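Local coordinates for Lin1889 protein (Listeria innocua Clip11262, PDB 3B57) that is of unknown function but binds a magnesium ion through an HD domain, consistent with a metal-dependent phosphohydrolase, at residues Glu44-Ala55 / Thr113-Asp121. Numbering follows the deposited sequence.
Sequences EGGDLFTIELAA and TIEEKIVQD
This is a helix-to-helix packing contact inside the all-helical HD domain, where the side chains of Ile51 and Val119 meet. Helix 48-55 and helix 114-121 run roughly parallel, with a crossing angle of -38° and axes 9.6 Å apart at closest approach. Each leads toward part of the magnesium site: the ligands His58 and Asp59 follow the first, and the ligand Asp123 lies further along the second. The side chain of Val119 comes within about 5 Å of those of His58 and Asp123. Its CG2 branch faces helix 48-55, lying 4.1 Å from Ile51 CG2 and 4.3 Å from both Ala54 CB and Ala55 CB. The valine methyl thus packs against the small side chains of both alanines. Val100 of helix 87-100 also touches Val119, and Ile40 of helix 27-44 touches Ile118, so the interface belongs to a larger core. At the N-terminal ends apolar packing is joined by one hydrogen bond. Glu115 CG sits beside the backbone N (chi1 -71°), and a bend at chi2 turns the carboxylate toward the turn before helix 48-55. The Glu115 side chain crosses that of Thr50 at about a right angle, with CG 3.4 Å from Thr50 CG2, and CG also packs on Ile51 CG1. One helix position earlier, Ile114 CG2 packs on Gly46 CA. Glu44 CB meets Ile118 CD1, while Glu44 OE2 is hydrogen-bonded to Thr176 OG1. Asp47 caps its own helix by accepting from Thr50 N through OD1, which is approached from above the carboxylate plane. Thr113 and Glu116 form a capping box on the other helix. The one hydrogen bond between the segments runs from Asp47 N to the anti lone pair of Glu115 OE2, 2.7 Å long and nearly straight at 165°.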
# COMPACT_ATOMS: atom_id res chain seq x y z
N GLU A 44 17.56 -0.33 -25.79
CA GLU A 44 17.02 0.77 -26.58
C GLU A 44 18.12 1.73 -27.02
O GLU A 44 17.88 2.68 -27.77
CB GLU A 44 15.98 1.53 -25.77
CG GLU A 44 14.79 0.70 -25.38
CD GLU A 44 13.84 0.45 -26.54
OE1 GLU A 44 13.43 1.43 -27.20
OE2 GLU A 44 13.49 -0.72 -26.80
N GLY A 45 19.34 1.50 -26.54
CA GLY A 45 20.45 2.35 -26.92
C GLY A 45 20.47 3.73 -26.27
O GLY A 45 19.66 4.01 -25.39
N GLY A 46 21.41 4.57 -26.70
CA GLY A 46 21.56 5.92 -26.17
C GLY A 46 22.86 6.08 -25.41
O GLY A 46 23.55 5.09 -25.15
N ASP A 47 23.21 7.32 -25.07
CA ASP A 47 24.44 7.63 -24.32
C ASP A 47 24.24 7.18 -22.87
O ASP A 47 23.66 7.91 -22.06
CB ASP A 47 24.70 9.15 -24.36
CG ASP A 47 26.10 9.54 -23.86
OD1 ASP A 47 26.58 8.94 -22.86
OD2 ASP A 47 26.70 10.48 -24.45
N LEU A 48 24.74 5.99 -22.56
CA LEU A 48 24.60 5.43 -21.22
C LEU A 48 25.07 6.36 -20.10
O LEU A 48 24.46 6.43 -19.02
CB LEU A 48 25.35 4.09 -21.14
CG LEU A 48 25.28 3.28 -19.84
CD1 LEU A 48 23.83 2.99 -19.47
CD2 LEU A 48 26.05 1.99 -20.03
N PHE A 49 26.16 7.08 -20.34
CA PHE A 49 26.70 8.00 -19.34
C PHE A 49 25.77 9.19 -19.14
O PHE A 49 25.56 9.67 -18.02
CB PHE A 49 28.08 8.49 -19.77
CG PHE A 49 28.67 9.51 -18.85
CD1 PHE A 49 28.75 10.85 -19.23
CD2 PHE A 49 29.12 9.15 -17.59
CE1 PHE A 49 29.28 11.80 -18.37
CE2 PHE A 49 29.66 10.09 -16.72
CZ PHE A 49 29.73 11.43 -17.12
N THR A 50 25.23 9.66 -20.24
CA THR A 50 24.33 10.79 -20.18
C THR A 50 23.03 10.40 -19.45
O THR A 50 22.46 11.21 -18.71
CB THR A 50 24.07 11.28 -21.62
OG1 THR A 50 24.59 12.61 -21.75
CG2 THR A 50 22.59 11.27 -21.96
N ILE A 51 22.62 9.15 -19.64
CA ILE A 51 21.41 8.55 -19.03
C ILE A 51 21.60 8.26 -17.55
O ILE A 51 20.79 8.65 -16.72
CB ILE A 51 21.05 7.21 -19.76
CG1 ILE A 51 20.52 7.51 -21.17
CG2 ILE A 51 20.07 6.38 -18.92
CD1 ILE A 51 20.48 6.31 -22.10
N GLU A 52 22.69 7.56 -17.24
CA GLU A 52 23.00 7.19 -15.87
C GLU A 52 23.01 8.37 -14.88
O GLU A 52 22.57 8.22 -13.74
CB GLU A 52 24.35 6.47 -15.86
CG GLU A 52 24.41 5.29 -14.93
CD GLU A 52 25.28 4.19 -15.50
OE1 GLU A 52 25.10 3.89 -16.71
OE2 GLU A 52 26.13 3.62 -14.75
N LEU A 53 23.50 9.53 -15.30
CA LEU A 53 23.54 10.68 -14.41
C LEU A 53 22.21 11.39 -14.37
O LEU A 53 21.75 11.78 -13.31
CB LEU A 53 24.61 11.69 -14.83
CG LEU A 53 26.07 11.33 -14.62
CD1 LEU A 53 26.95 12.39 -15.26
CD2 LEU A 53 26.35 11.20 -13.15
N ALA A 54 21.58 11.56 -15.52
CA ALA A 54 20.29 12.23 -15.49
C ALA A 54 19.40 11.42 -14.56
O ALA A 54 18.65 11.98 -13.78
CB ALA A 54 19.70 12.32 -16.87
N ALA A 55 19.50 10.09 -14.63
CA ALA A 55 18.69 9.22 -13.78
C ALA A 55 18.98 9.43 -12.30
O ALA A 55 18.07 9.48 -11.48
CB ALA A 55 18.92 7.77 -14.13
N THR A 113 14.62 12.98 -27.25
CA THR A 113 15.75 12.13 -27.62
C THR A 113 15.51 10.79 -26.91
O THR A 113 14.74 10.73 -25.96
CB THR A 113 17.07 12.76 -27.13
OG1 THR A 113 17.23 12.55 -25.72
CG2 THR A 113 17.06 14.26 -27.38
N ILE A 114 16.16 9.71 -27.36
CA ILE A 114 15.92 8.44 -26.69
C ILE A 114 16.36 8.50 -25.23
O ILE A 114 15.71 7.91 -24.36
CB ILE A 114 16.63 7.26 -27.37
CG1 ILE A 114 16.07 5.95 -26.80
CG2 ILE A 114 18.13 7.32 -27.10
CD1 ILE A 114 16.00 4.82 -27.80
N GLU A 115 17.45 9.21 -24.96
CA GLU A 115 17.92 9.32 -23.58
C GLU A 115 16.80 9.92 -22.72
O GLU A 115 16.53 9.45 -21.62
CB GLU A 115 19.17 10.20 -23.50
CG GLU A 115 20.46 9.59 -24.07
CD GLU A 115 20.64 9.82 -25.57
OE1 GLU A 115 19.94 10.69 -26.15
OE2 GLU A 115 21.51 9.14 -26.17
N GLU A 116 16.14 10.96 -23.22
CA GLU A 116 15.06 11.56 -22.46
C GLU A 116 13.89 10.58 -22.33
O GLU A 116 13.15 10.62 -21.35
CB GLU A 116 14.59 12.85 -23.13
CG GLU A 116 15.69 13.86 -23.30
CD GLU A 116 15.25 15.07 -24.10
OE1 GLU A 116 14.64 14.88 -25.18
OE2 GLU A 116 15.53 16.21 -23.67
N LYS A 117 13.74 9.70 -23.30
CA LYS A 117 12.66 8.72 -23.24
C LYS A 117 12.97 7.64 -22.22
O LYS A 117 12.13 7.33 -21.38
CB LYS A 117 12.45 8.08 -24.60
CG LYS A 117 11.77 8.99 -25.58
CD LYS A 117 11.73 8.35 -26.95
CE LYS A 117 10.77 9.10 -27.84
NZ LYS A 117 9.38 9.04 -27.27
N ILE A 118 14.17 7.08 -22.28
CA ILE A 118 14.57 6.05 -21.34
C ILE A 118 14.34 6.49 -19.89
O ILE A 118 13.53 5.88 -19.19
CB ILE A 118 16.05 5.70 -21.49
CG1 ILE A 118 16.39 5.47 -22.96
CG2 ILE A 118 16.38 4.48 -20.65
CD1 ILE A 118 15.61 4.36 -23.61
N VAL A 119 15.03 7.54 -19.44
CA VAL A 119 14.91 8.02 -18.06
C VAL A 119 13.48 8.25 -17.64
O VAL A 119 13.05 7.81 -16.56
CB VAL A 119 15.70 9.32 -17.82
CG1 VAL A 119 15.36 9.89 -16.45
CG2 VAL A 119 17.18 9.04 -17.89
N GLN A 120 12.74 8.94 -18.49
CA GLN A 120 11.34 9.20 -18.21
C GLN A 120 10.56 7.87 -18.10
O GLN A 120 9.64 7.77 -17.30
CB GLN A 120 10.76 10.08 -19.29
CG GLN A 120 9.28 10.02 -19.36
CD GLN A 120 8.76 10.98 -20.36
OE1 GLN A 120 8.51 12.14 -20.04
NE2 GLN A 120 8.62 10.52 -21.60
N ASP A 121 10.93 6.88 -18.91
CA ASP A 121 10.28 5.57 -18.86
C ASP A 121 10.66 4.88 -17.56
O ASP A 121 9.82 4.28 -16.90
CB ASP A 121 10.72 4.68 -20.03
CG ASP A 121 9.86 4.88 -21.28
OD1 ASP A 121 9.26 5.97 -21.44
OD2 ASP A 121 9.79 3.96 -22.11